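Local coordinates for protein possible adhesin (Caldicellulosiruptor kronotskyensis, PDB 4WA0) that probably mediates attachment of the bacterium to cellulose as a tapirin, of which this chain is the C-terminal, beta-helical domain, at residues F45-L50 and I71-I76; N75-E80 and K98-G103; A85-P90 and Y109-Y114; T93-K98 and Y114-L119; P130-E135 and D150-T155. All coordinates share one frame; numbering follows the deposited sequence. Where two conformers were deposited one is given.

The five contacts run along one beta-helix, each pairing chain segments of successive turns. Contacts 1, 4 and 5 lie on the same parallel sheet, whose strands follow in the order 44-47, 69-73, 93-97, 112-116, 132-136 and 153-156; the centres of contacts 1 and 5 are about 22 Å apart. Contact 2 sits on another face, reached round the corners at N75 and K98, its centre about 10 Å from those of contacts 1 and 4. Contact 3 joins the end of strand 83-85 and the loop after it to the entry of strand 112-116, sharing Y114 with contact 4. Contacts 2, 3 and 4 interleave along the chain, while 1 and 5 precede and follow, all away from the magnesium site.

Contact 1: residues F45-L50 and I71-I76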
# COMPACT_ATOMS: atom_id res chain seq x y z
N PHE A 45 -5.19 -5.29 -4.31
CA PHE A 45 -4.95 -5.55 -2.89
C PHE A 45 -6.28 -5.60 -2.15
O PHE A 45 -7.21 -4.76 -2.37
CB PHE A 45 -4.12 -4.41 -2.28
CG PHE A 45 -2.73 -4.19 -2.82
CD1 PHE A 45 -2.05 -5.08 -3.66
CD2 PHE A 45 -2.04 -3.03 -2.42
CE1 PHE A 45 -0.78 -4.81 -4.11
CE2 PHE A 45 -0.77 -2.78 -2.86
CZ PHE A 45 -0.13 -3.68 -3.68
N ASN A 46 -6.34 -6.49 -1.17
CA ASN A 46 -7.37 -6.46 -0.15
C ASN A 46 -6.62 -6.66 1.17
O ASN A 46 -6.40 -7.82 1.58
CB ASN A 46 -8.38 -7.54 -0.38
CG ASN A 46 -9.46 -7.59 0.69
OD1 ASN A 46 -9.94 -6.54 1.17
ND2 ASN A 46 -9.92 -8.80 1.01
N ILE A 47 -6.17 -5.55 1.79
CA ILE A 47 -5.28 -5.57 2.92
C ILE A 47 -5.73 -4.69 4.03
O ILE A 47 -6.68 -3.91 3.91
CB ILE A 47 -3.83 -5.17 2.49
CG1 ILE A 47 -3.80 -3.74 1.92
CG2 ILE A 47 -3.29 -6.24 1.54
CD1 ILE A 47 -2.46 -3.29 1.40
N ASP A 48 -5.08 -4.83 5.19
CA ASP A 48 -5.47 -4.04 6.33
C ASP A 48 -4.85 -2.67 6.34
O ASP A 48 -5.54 -1.70 6.61
CB ASP A 48 -5.05 -4.72 7.63
CG ASP A 48 -5.77 -6.05 7.88
OD1 ASP A 48 -6.99 -6.13 7.69
OD2 ASP A 48 -5.16 -7.04 8.35
N ASN A 49 -3.56 -2.56 6.09
CA ASN A 49 -2.95 -1.25 6.12
C ASN A 49 -1.93 -1.20 4.96
O ASN A 49 -1.34 -2.24 4.64
CB ASN A 49 -2.18 -1.07 7.39
CG ASN A 49 -3.05 -1.14 8.63
OD1 ASN A 49 -3.76 -0.18 8.98
ND2 ASN A 49 -3.04 -2.29 9.28
N LEU A 50 -1.67 0.01 4.48
CA LEU A 50 -0.68 0.26 3.41
C LEU A 50 0.14 1.50 3.80
O LEU A 50 -0.42 2.62 3.88
CB LEU A 50 -1.40 0.49 2.09
CG LEU A 50 -0.65 0.88 0.84
CD1 LEU A 50 0.34 -0.22 0.52
CD2 LEU A 50 -1.61 1.17 -0.27
N ILE A 71 -7.38 -1.32 -5.14
CA ILE A 71 -6.65 -1.32 -3.88
C ILE A 71 -7.69 -1.11 -2.81
O ILE A 71 -8.30 -0.04 -2.77
CB ILE A 71 -5.54 -0.27 -3.90
CG1 ILE A 71 -4.45 -0.68 -4.92
CG2 ILE A 71 -5.00 -0.05 -2.51
CD1 ILE A 71 -3.49 0.39 -5.23
N VAL A 72 -7.87 -2.09 -1.95
CA VAL A 72 -8.81 -1.97 -0.86
C VAL A 72 -8.04 -2.18 0.43
O VAL A 72 -7.30 -3.16 0.55
CB VAL A 72 -9.95 -3.03 -0.97
CG1 VAL A 72 -10.81 -3.03 0.25
CG2 VAL A 72 -10.74 -2.88 -2.28
N VAL A 73 -8.18 -1.19 1.31
CA VAL A 73 -7.42 -1.08 2.55
C VAL A 73 -8.44 -0.91 3.66
O VAL A 73 -9.18 0.09 3.71
CB VAL A 73 -6.42 0.06 2.49
CG1 VAL A 73 -5.66 0.14 3.82
CG2 VAL A 73 -5.42 -0.08 1.30
N ARG A 74 -8.47 -1.88 4.57
CA ARG A 74 -9.52 -1.96 5.57
C ARG A 74 -9.33 -0.96 6.68
O ARG A 74 -10.32 -0.62 7.37
CB ARG A 74 -9.62 -3.36 6.16
CG ARG A 74 -9.96 -4.46 5.17
CD ARG A 74 -9.86 -5.78 5.92
NE ARG A 74 -9.96 -6.89 5.02
CZ ARG A 74 -9.06 -7.85 4.85
NH1 ARG A 74 -7.97 -7.94 5.58
NH2 ARG A 74 -9.36 -8.83 4.00
N ASN A 75 -8.12 -0.54 6.92
CA ASN A 75 -7.80 0.39 7.95
C ASN A 75 -7.10 1.61 7.32
O ASN A 75 -7.78 2.45 6.75
CB ASN A 75 -7.06 -0.29 9.13
CG ASN A 75 -6.91 0.64 10.26
OD1 ASN A 75 -7.87 1.38 10.56
ND2 ASN A 75 -5.77 0.67 10.91
N ILE A 76 -5.78 1.70 7.39
CA ILE A 76 -5.07 2.94 7.10
C ILE A 76 -4.15 2.87 5.88
O ILE A 76 -3.44 1.92 5.71
CB ILE A 76 -4.23 3.37 8.34
CG1 ILE A 76 -5.16 3.75 9.51
CG2 ILE A 76 -3.25 4.48 7.97
CD1 ILE A 76 -4.52 3.88 10.88
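Two successive coils of the beta-helix meet here where strands 45-47 and 71-73, parallel to within 4°, run into a corner. F45 with I71 and I47 with V73 pair side by side on the inner face, I47 CG1 lying 4.1 Å from V73 CG2. N46 and V72 point to the other face. V72 N to F45 O, I47 N to V72 O and R74 N to I47 O form the backbone ladder. At this corner of the beta-helix N75 N still donates to D48 O, and the side chain of N49 adds to the pairing. N49 OD1 accepts two donors: N75 ND2 at 2.9 Å, in the carbonyl plane on a lone pair, and I76 N at 3.2 Å, tilted 33° from that plane. The two amide planes stand 82° apart. L50 N to I76 O continues the backbone pairing past the bend. On the outer side R74, extended from CG to NE, makes a salt bridge from NH1 to D48 OD1 at 2.9 Å; the acceptor lies in the guanidinium plane, whereas the nitrogen stands above the carboxylate. R74 NH2 comes within 3.0 Å of N46 ND2, both donors; E27 accepts from N46 and N28 from R74.

Contact 2: residues N75-E80 and K98-G103; sequences NIIYVE and KTIYVG
The side chains of Y78 and Y101 run side by side, their rings obliquely set, with Y101 CD2 over one face of the Y78 ring, 3.7 Å from Y78 CE2. Their planes are 40° apart and their centroids 5.2 Å. Over a face of the Y101 ring, offset toward the rim, sits the backbone N of G103. Both rings project from a parallel ladder of the beta-helix, strands 76-79 and 99-102 of consecutive coils, whose directions differ by 3°. CG is anti to the backbone N in both tyrosines, which starts the two rings off in like directions. I76 and T99 share their face, and helix 217-224 packs against I76 and Y78 there. On the other face I77 CB meets I100 CG1 at 4.0 Å and V79 stands beside V102. Five backbone bonds join the segments, from T99 N to N75 O at one end to G103 N to V79 O at the other. The Y101 hydroxyl has its main partner in D122, and a water donates both to it and to E80 O. At the corner, a second water donates to N75 OD1 at 2.8 Å and accepts from K98 NZ. It lies 2.7 Å from T99 OG1, whose main partner is Q118 NE2.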
# COMPACT_ATOMS: atom_id res chain seq x y z
N ASN A 75 -8.12 -0.54 6.92
CA ASN A 75 -7.80 0.39 7.95
C ASN A 75 -7.10 1.61 7.32
O ASN A 75 -7.78 2.45 6.75
CB ASN A 75 -7.06 -0.29 9.13
CG ASN A 75 -6.91 0.64 10.26
OD1 ASN A 75 -7.87 1.38 10.56
ND2 ASN A 75 -5.77 0.67 10.91
N ILE A 76 -5.78 1.70 7.39
CA ILE A 76 -5.07 2.94 7.10
C ILE A 76 -4.15 2.87 5.88
O ILE A 76 -3.44 1.92 5.71
CB ILE A 76 -4.23 3.37 8.34
CG1 ILE A 76 -5.16 3.75 9.51
CG2 ILE A 76 -3.25 4.48 7.97
CD1 ILE A 76 -4.52 3.88 10.88
N ILE A 77 -4.22 3.88 5.02
CA ILE A 77 -3.18 4.21 4.04
C ILE A 77 -2.41 5.39 4.70
O ILE A 77 -2.99 6.48 4.92
CB ILE A 77 -3.77 4.62 2.67
CG1 ILE A 77 -4.55 3.44 2.03
CG2 ILE A 77 -2.66 5.06 1.71
CD1 ILE A 77 -5.09 3.69 0.68
N TYR A 78 -1.11 5.22 4.87
CA TYR A 78 -0.28 6.26 5.41
C TYR A 78 0.78 6.59 4.43
O TYR A 78 1.49 5.73 4.01
CB TYR A 78 0.30 5.83 6.75
CG TYR A 78 1.31 6.79 7.37
CD1 TYR A 78 2.58 6.92 6.87
CD2 TYR A 78 1.00 7.51 8.51
CE1 TYR A 78 3.54 7.76 7.48
CE2 TYR A 78 1.93 8.38 9.08
CZ TYR A 78 3.17 8.52 8.54
OH TYR A 78 4.17 9.30 9.08
N VAL A 79 0.88 7.86 4.08
CA VAL A 79 1.94 8.33 3.16
C VAL A 79 2.64 9.49 3.82
O VAL A 79 2.05 10.56 4.03
CB VAL A 79 1.36 8.74 1.82
CG1 VAL A 79 2.46 9.16 0.83
CG2 VAL A 79 0.54 7.59 1.20
N GLU A 80 3.93 9.32 4.14
CA GLU A 80 4.65 10.42 4.80
C GLU A 80 4.82 11.67 3.90
O GLU A 80 4.74 12.83 4.39
CB GLU A 80 6.01 9.88 5.29
CG GLU A 80 6.87 10.92 6.01
CD GLU A 80 8.33 10.50 6.20
OE1 GLU A 80 8.59 9.59 6.98
OE2 GLU A 80 9.25 11.16 5.62
N LYS A 98 -10.49 3.01 4.62
CA LYS A 98 -11.18 3.64 5.72
C LYS A 98 -10.49 4.98 6.03
O LYS A 98 -11.17 5.99 6.15
CB LYS A 98 -11.18 2.72 6.97
CG LYS A 98 -11.87 3.30 8.18
CD LYS A 98 -11.95 2.21 9.24
CE LYS A 98 -12.22 2.79 10.60
NZ LYS A 98 -11.12 3.67 11.10
N THR A 99 -9.19 4.99 6.21
CA THR A 99 -8.50 6.22 6.72
C THR A 99 -7.33 6.43 5.78
O THR A 99 -6.67 5.48 5.45
CB THR A 99 -7.99 6.07 8.11
OG1 THR A 99 -9.06 5.81 9.05
CG2 THR A 99 -7.16 7.29 8.58
N ILE A 100 -7.17 7.63 5.23
CA ILE A 100 -5.95 7.94 4.45
C ILE A 100 -5.31 9.19 5.06
O ILE A 100 -6.03 10.16 5.34
CB ILE A 100 -6.22 8.08 2.94
CG1 ILE A 100 -4.93 8.40 2.15
CG2 ILE A 100 -7.32 9.12 2.58
CD1 ILE A 100 -5.00 8.13 0.70
N TYR A 101 -3.99 9.16 5.27
CA TYR A 101 -3.26 10.31 5.67
C TYR A 101 -2.16 10.54 4.66
O TYR A 101 -1.45 9.58 4.34
CB TYR A 101 -2.62 10.05 7.04
CG TYR A 101 -1.55 11.03 7.40
CD1 TYR A 101 -1.92 12.39 7.74
CD2 TYR A 101 -0.20 10.75 7.26
CE1 TYR A 101 -0.93 13.34 7.97
CE2 TYR A 101 0.79 11.71 7.56
CZ TYR A 101 0.42 12.99 7.88
OH TYR A 101 1.41 13.93 8.15
N VAL A 102 -2.00 11.77 4.19
CA VAL A 102 -0.91 12.17 3.31
C VAL A 102 -0.27 13.41 3.91
O VAL A 102 -0.93 14.45 4.08
CB VAL A 102 -1.40 12.41 1.90
CG1 VAL A 102 -0.30 12.79 0.95
CG2 VAL A 102 -2.04 11.16 1.29
N GLY A 103 1.05 13.32 4.13
CA GLY A 103 1.79 14.41 4.78
C GLY A 103 2.06 15.57 3.87
O GLY A 103 2.11 16.70 4.34
O HOH W 1 -8.35 4.06 10.95
O HOH W 2 4.47 13.58 7.04

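Contact 3: residues A85-P90 and Y109-Y114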
# COMPACT_ATOMS: atom_id res chain seq x y z
N ALA A 85 -1.12 9.39 -8.05
CA ALA A 85 -1.79 8.34 -8.88
C ALA A 85 -1.69 8.76 -10.33
O ALA A 85 -2.37 9.66 -10.79
CB ALA A 85 -3.18 8.09 -8.42
N ASN A 86 -0.75 8.16 -11.04
CA ASN A 86 -0.48 8.52 -12.40
C ASN A 86 -1.57 8.04 -13.40
O ASN A 86 -2.38 7.15 -13.10
CB ASN A 86 0.93 8.05 -12.82
CG ASN A 86 2.03 8.85 -12.15
OD1 ASN A 86 1.92 10.08 -12.00
ND2 ASN A 86 3.09 8.19 -11.79
N ARG A 87 -1.54 8.63 -14.59
CA ARG A 87 -2.57 8.46 -15.57
C ARG A 87 -2.03 7.89 -16.88
O ARG A 87 -1.17 8.51 -17.55
CB ARG A 87 -3.23 9.81 -15.87
CG ARG A 87 -4.40 9.77 -16.85
CD ARG A 87 -5.07 11.12 -16.96
NE ARG A 87 -6.22 10.98 -17.79
CZ ARG A 87 -7.46 10.82 -17.36
NH1 ARG A 87 -7.76 10.91 -16.08
NH2 ARG A 87 -8.41 10.69 -18.24
N ILE A 88 -2.45 6.70 -17.23
CA ILE A 88 -2.24 6.17 -18.62
C ILE A 88 -3.62 5.68 -19.08
O ILE A 88 -4.12 4.65 -18.60
CB ILE A 88 -1.24 5.00 -18.71
CG1 ILE A 88 0.13 5.39 -18.12
CG2 ILE A 88 -1.19 4.42 -20.14
CD1 ILE A 88 0.99 6.33 -18.91
N SER A 89 -4.21 6.38 -20.03
CA SER A 89 -5.50 5.92 -20.63
C SER A 89 -5.39 4.50 -21.21
O SER A 89 -4.41 4.20 -21.85
CB SER A 89 -5.97 6.85 -21.75
OG SER A 89 -6.91 6.22 -22.64
N PRO A 90 -6.40 3.63 -21.05
CA PRO A 90 -7.72 3.89 -20.50
C PRO A 90 -7.85 3.22 -19.10
O PRO A 90 -8.95 2.84 -18.65
CB PRO A 90 -8.60 3.09 -21.45
CG PRO A 90 -7.81 1.85 -21.69
CD PRO A 90 -6.40 2.37 -21.81
N TYR A 109 -4.35 11.83 -10.73
CA TYR A 109 -4.47 12.05 -12.16
C TYR A 109 -5.13 10.87 -12.86
O TYR A 109 -5.86 11.05 -13.84
CB TYR A 109 -3.09 12.32 -12.74
CG TYR A 109 -2.47 13.65 -12.28
CD1 TYR A 109 -3.23 14.65 -11.71
CD2 TYR A 109 -1.13 13.81 -12.25
CE1 TYR A 109 -2.65 15.81 -11.19
CE2 TYR A 109 -0.56 15.01 -11.79
CZ TYR A 109 -1.33 15.99 -11.28
OH TYR A 109 -0.75 17.18 -10.78
N GLY A 110 -4.85 9.64 -12.40
CA GLY A 110 -5.44 8.51 -13.07
C GLY A 110 -6.92 8.41 -12.81
O GLY A 110 -7.34 8.63 -11.69
N ALA A 111 -7.73 8.20 -13.85
CA ALA A 111 -9.13 7.90 -13.67
C ALA A 111 -9.35 6.78 -12.67
O ALA A 111 -8.52 5.91 -12.57
CB ALA A 111 -9.72 7.49 -14.98
N GLY A 112 -10.46 6.82 -11.96
CA GLY A 112 -10.74 5.83 -10.98
C GLY A 112 -11.70 6.34 -9.93
O GLY A 112 -12.01 7.51 -9.90
N SER A 113 -12.14 5.40 -9.10
CA SER A 113 -13.02 5.69 -7.99
C SER A 113 -12.18 5.60 -6.67
O SER A 113 -11.64 4.50 -6.34
CB SER A 113 -14.17 4.71 -7.97
OG SER A 113 -15.02 4.96 -6.86
N TYR A 114 -12.05 6.75 -6.04
CA TYR A 114 -11.28 6.89 -4.82
C TYR A 114 -12.26 7.15 -3.70
O TYR A 114 -12.84 8.27 -3.62
CB TYR A 114 -10.24 7.98 -4.99
CG TYR A 114 -9.29 7.87 -6.16
CD1 TYR A 114 -9.65 8.32 -7.45
CD2 TYR A 114 -8.01 7.37 -6.00
CE1 TYR A 114 -8.75 8.20 -8.49
CE2 TYR A 114 -7.13 7.31 -7.04
CZ TYR A 114 -7.50 7.70 -8.28
OH TYR A 114 -6.58 7.59 -9.30
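A85 O is gripped by two consecutive amides, Y109 N at 2.9 Å and G110 N at 3.0 Å. The first donor lies in the carbonyl plane of A85; the second stands above it, 47° out of the plane, so two neighbouring N-H groups converge on one oxygen from different directions. Y109 CB packs against the same oxygen. A second grip comes from R87, whose chain reaches out with CG anti to the backbone N (chi1 -177°) and stays extended to NE, its aliphatic part passing Y109 O. NH1 then donates to Y109 O at 2.9 Å with an N-H...O angle of 165°, and the acceptor lies in the guanidinium plane. R87 NH1 also bonds P130 O, tying in the next coil. On the inward side of the beta-helix coil, A85 CB meets Y114 OH at 3.5 Å. That hydroxyl donates to G110 O at 2.7 Å, across the bend that leads into strand 112-116. Here the end of strand 83-85 and the loop after it are joined to the turn of the following coil without a strand ladder. Backbone carbonyls are the acceptors throughout, so the link depends on carbonyl positions, with two main-chain N-H groups and the R87 and Y114 side chains as donors.

Contact 4: residues T93-K98 and Y114-L119; sequences TNIDAK and YKFVQL
T93 O sits over one face of the Y114 ring, 3.3 Å above its plane and offset toward the rim, closest to Y114 CZ. I95 CD1 reaches the edge of the same ring at 3.8 Å from Y114 CD2. These contacts lie on the inner side of a parallel ladder in the beta-helix, between strands 93-97 and 114-116 of adjacent coils, whose directions differ by 6°. Further along, A97 CB lies in plane at the edge of the F116 ring, 3.9 Å from CD1, while I95 CG2 approaches F116 CE1 obliquely. CG of both aromatic residues sits beside the backbone N (chi1 -54° in Y114, -57° in F116), which sets both rings off from their strand in like fashion. Outside this first shell, K115 N to I95 O, A97 N to K115 O and V117 N to A97 O set the register. Q118 N to K98 O, 2.9 Å, carries the pairing through the corner. The next coil backs the two rings, V132 touching Y114 and M134 touching F116. On the outer face, in the D96 conformer given, D96 OD2 and K115 NZ are 4.8 Å apart, too far for direct contact. Opposite charges at this range could still attract, and K115 NZ has a direct partner in S113 OG. In that conformer a water between the two groups donates to D96 OD2 at 3.0 Å and accepts from K115 NZ at 3.2 Å.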
# COMPACT_ATOMS: atom_id res chain seq x y z
N THR A 93 -7.51 3.53 -11.59
CA THR A 93 -6.93 3.32 -10.26
C THR A 93 -8.00 3.48 -9.23
O THR A 93 -8.46 4.59 -8.95
CB THR A 93 -5.75 4.26 -9.99
OG1 THR A 93 -4.68 3.87 -10.83
CG2 THR A 93 -5.20 4.11 -8.55
N ASN A 94 -8.50 2.38 -8.70
CA ASN A 94 -9.56 2.44 -7.71
C ASN A 94 -9.01 2.18 -6.32
O ASN A 94 -8.24 1.22 -6.15
CB ASN A 94 -10.56 1.40 -8.02
CG ASN A 94 -11.08 1.57 -9.44
OD1 ASN A 94 -11.59 2.61 -9.78
ND2 ASN A 94 -10.88 0.56 -10.29
N ILE A 95 -9.34 3.03 -5.37
CA ILE A 95 -8.77 2.94 -4.02
C ILE A 95 -9.92 3.09 -3.08
O ILE A 95 -10.61 4.10 -3.15
CB ILE A 95 -7.72 3.98 -3.69
CG1 ILE A 95 -6.59 4.01 -4.74
CG2 ILE A 95 -7.17 3.73 -2.34
CD1 ILE A 95 -5.49 4.98 -4.46
N ASP A 96 -10.10 2.17 -2.15
CA ASP A 96 -11.17 2.25 -1.18
C ASP A 96 -10.55 1.97 0.18
O ASP A 96 -10.13 0.80 0.40
CB ASP A 96 -12.22 1.21 -1.54
CG ASP A 96 -13.45 1.30 -0.70
OD1 ASP A 96 -13.29 1.41 0.52
OD2 ASP A 96 -14.59 1.17 -1.27
N ALA A 97 -10.39 3.02 1.01
CA ALA A 97 -9.73 2.98 2.31
C ALA A 97 -10.59 3.55 3.40
O ALA A 97 -11.30 4.51 3.18
CB ALA A 97 -8.37 3.69 2.33
N LYS A 98 -10.49 3.01 4.62
CA LYS A 98 -11.18 3.64 5.72
C LYS A 98 -10.49 4.98 6.03
O LYS A 98 -11.17 5.99 6.15
CB LYS A 98 -11.18 2.72 6.97
CG LYS A 98 -11.87 3.30 8.18
CD LYS A 98 -11.95 2.21 9.24
CE LYS A 98 -12.22 2.79 10.60
NZ LYS A 98 -11.12 3.67 11.10
N TYR A 114 -12.05 6.75 -6.04
CA TYR A 114 -11.28 6.89 -4.82
C TYR A 114 -12.26 7.15 -3.70
O TYR A 114 -12.84 8.27 -3.62
CB TYR A 114 -10.24 7.98 -4.99
CG TYR A 114 -9.29 7.87 -6.16
CD1 TYR A 114 -9.65 8.32 -7.45
CD2 TYR A 114 -8.01 7.37 -6.00
CE1 TYR A 114 -8.75 8.20 -8.49
CE2 TYR A 114 -7.13 7.31 -7.04
CZ TYR A 114 -7.50 7.70 -8.28
OH TYR A 114 -6.58 7.59 -9.30
N LYS A 115 -12.45 6.18 -2.79
CA LYS A 115 -13.47 6.27 -1.75
C LYS A 115 -12.81 6.15 -0.38
O LYS A 115 -12.07 5.21 -0.14
CB LYS A 115 -14.51 5.15 -1.88
CG LYS A 115 -15.22 5.16 -3.22
CD LYS A 115 -16.37 4.13 -3.17
CE LYS A 115 -17.14 4.03 -4.48
NZ LYS A 115 -16.43 2.99 -5.28
N PHE A 116 -12.98 7.19 0.43
CA PHE A 116 -12.37 7.29 1.75
C PHE A 116 -13.45 7.54 2.77
O PHE A 116 -14.30 8.39 2.57
CB PHE A 116 -11.33 8.39 1.76
CG PHE A 116 -10.25 8.20 0.69
CD1 PHE A 116 -9.50 7.04 0.67
CD2 PHE A 116 -9.99 9.16 -0.30
CE1 PHE A 116 -8.55 6.83 -0.33
CE2 PHE A 116 -9.02 8.99 -1.25
CZ PHE A 116 -8.30 7.81 -1.28
N VAL A 117 -13.38 6.88 3.90
CA VAL A 117 -14.20 7.27 5.04
C VAL A 117 -13.67 8.54 5.67
O VAL A 117 -14.46 9.51 5.82
CB VAL A 117 -14.37 6.12 6.05
CG1 VAL A 117 -15.17 6.59 7.26
CG2 VAL A 117 -14.96 4.89 5.41
N GLN A 118 -12.38 8.59 6.02
CA GLN A 118 -11.76 9.79 6.54
C GLN A 118 -10.46 10.03 5.85
O GLN A 118 -9.68 9.10 5.61
CB GLN A 118 -11.65 9.82 8.05
CG GLN A 118 -11.07 8.64 8.67
CD GLN A 118 -11.03 8.69 10.19
OE1 GLN A 118 -11.69 9.50 10.87
NE2 GLN A 118 -10.27 7.77 10.75
N LEU A 119 -10.29 11.26 5.44
CA LEU A 119 -9.09 11.75 4.75
C LEU A 119 -8.45 12.87 5.55
O LEU A 119 -9.10 13.84 6.00
CB LEU A 119 -9.52 12.28 3.37
CG LEU A 119 -8.42 12.78 2.45
CD1 LEU A 119 -8.79 12.55 1.02
CD2 LEU A 119 -8.05 14.24 2.70
O HOH W 3 -15.90 0.14 -3.82

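Contact 5: residues P130-E135 and D150-T155; sequences PGVNME and DGATVT
Backbone hydrogen bonds come first: in a parallel ladder of the beta-helix N133 pairs with T153, M134 with V154 and E135 with T155, the directions of strands 132-135 and 153-155 differing by 14°. V132 O and M134 O accept from T153 N and T155 N, and M134 N donates to T153 O. CA-H...O contacts accompany them, among them V154 CA to M134 O at 3.2 Å. Apolar packing fills the inner face. V132 CB meets A152 CB at 3.9 Å, and the selenomethionine M134 lies beside V154, pointing the same way. Its chain bends at chi3 (73°), which turns CE to within 3.9 Å of V154 CG2; L127, from another face of the coil, touches V132, M134, A152 and V154. On the outer face E135 CG and T155 CB lie alongside each other at 4.1 Å. At the loop end P130 CD rests 3.2 Å from D150 O. Waters supply the last kind of link. One accepts from G131 N and donates to G151 O, joining the two loops where no direct bond is made. Another donates to M134 O and to T153 OG1, and lies 2.9 Å from T155 OG1.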
# COMPACT_ATOMS: atom_id res chain seq x y z
N PRO A 130 -10.45 13.64 -16.65
CA PRO A 130 -11.69 12.94 -16.76
C PRO A 130 -11.67 11.63 -16.00
O PRO A 130 -10.69 10.92 -15.96
CB PRO A 130 -11.84 12.68 -18.28
CG PRO A 130 -11.07 13.78 -18.88
CD PRO A 130 -9.86 13.91 -17.99
N GLY A 131 -12.80 11.32 -15.40
CA GLY A 131 -12.94 10.06 -14.69
C GLY A 131 -12.27 9.91 -13.32
O GLY A 131 -12.34 8.80 -12.76
N VAL A 132 -11.65 10.97 -12.82
CA VAL A 132 -11.03 10.99 -11.51
C VAL A 132 -12.14 11.38 -10.50
O VAL A 132 -12.53 12.59 -10.42
CB VAL A 132 -9.91 11.99 -11.43
CG1 VAL A 132 -9.24 11.88 -10.03
CG2 VAL A 132 -8.88 11.74 -12.51
N ASN A 133 -12.67 10.42 -9.77
CA ASN A 133 -13.87 10.64 -8.93
C ASN A 133 -13.57 10.22 -7.50
O ASN A 133 -13.25 9.04 -7.25
CB ASN A 133 -15.01 9.83 -9.46
CG ASN A 133 -15.48 10.30 -10.81
OD1 ASN A 133 -15.57 11.49 -11.04
ND2 ASN A 133 -15.64 9.38 -11.75
N MSE A 134 -13.54 11.17 -6.58
CA MSE A 134 -13.40 10.88 -5.15
C MSE A 134 -14.61 11.04 -4.36
O MSE A 134 -15.40 12.00 -4.57
CB MSE A 134 -12.32 11.83 -4.64
CG MSE A 134 -11.93 11.47 -3.22
SE MSE A 134 -10.37 12.47 -2.52
CE MSE A 134 -11.29 14.11 -2.31
N GLU A 135 -14.81 10.16 -3.40
CA GLU A 135 -15.97 10.29 -2.46
C GLU A 135 -15.41 10.29 -1.06
O GLU A 135 -14.54 9.46 -0.77
CB GLU A 135 -16.94 9.13 -2.54
CG GLU A 135 -17.49 9.00 -3.91
CD GLU A 135 -18.59 7.98 -4.13
OE1 GLU A 135 -18.92 7.16 -3.23
OE2 GLU A 135 -19.10 8.04 -5.25
N ASP A 150 -10.47 19.68 -14.67
CA ASP A 150 -10.26 18.94 -15.89
C ASP A 150 -11.14 17.69 -15.94
O ASP A 150 -10.79 16.67 -16.60
CB ASP A 150 -8.78 18.60 -16.10
CG ASP A 150 -7.89 19.82 -16.23
OD1 ASP A 150 -8.37 20.98 -16.48
OD2 ASP A 150 -6.66 19.67 -16.11
N GLY A 151 -12.32 17.76 -15.32
CA GLY A 151 -13.27 16.70 -15.39
C GLY A 151 -13.44 15.83 -14.16
O GLY A 151 -14.34 14.98 -14.13
N ALA A 152 -12.55 16.05 -13.17
CA ALA A 152 -12.58 15.35 -11.93
C ALA A 152 -13.84 15.72 -11.18
O ALA A 152 -14.37 16.83 -11.38
CB ALA A 152 -11.34 15.62 -11.11
N THR A 153 -14.34 14.83 -10.36
CA THR A 153 -15.40 15.13 -9.41
C THR A 153 -15.05 14.73 -7.96
O THR A 153 -14.28 13.80 -7.74
CB THR A 153 -16.80 14.55 -9.75
OG1 THR A 153 -16.87 13.14 -9.55
CG2 THR A 153 -17.10 14.78 -11.25
N VAL A 154 -15.68 15.40 -7.02
CA VAL A 154 -15.62 15.07 -5.60
C VAL A 154 -17.05 15.09 -5.07
O VAL A 154 -17.83 16.03 -5.32
CB VAL A 154 -14.72 16.03 -4.78
CG1 VAL A 154 -14.83 15.69 -3.32
CG2 VAL A 154 -13.23 15.93 -5.22
N THR A 155 -17.38 14.03 -4.35
CA THR A 155 -18.69 13.87 -3.69
C THR A 155 -18.50 13.79 -2.22
O THR A 155 -17.74 12.95 -1.73
CB THR A 155 -19.43 12.63 -4.20
OG1 THR A 155 -19.64 12.77 -5.61
CG2 THR A 155 -20.78 12.51 -3.57
O HOH W 4 -14.98 12.47 -13.58
O HOH W 5 -14.97 13.43 -16.55
O HOH W 6 -17.22 11.92 -6.98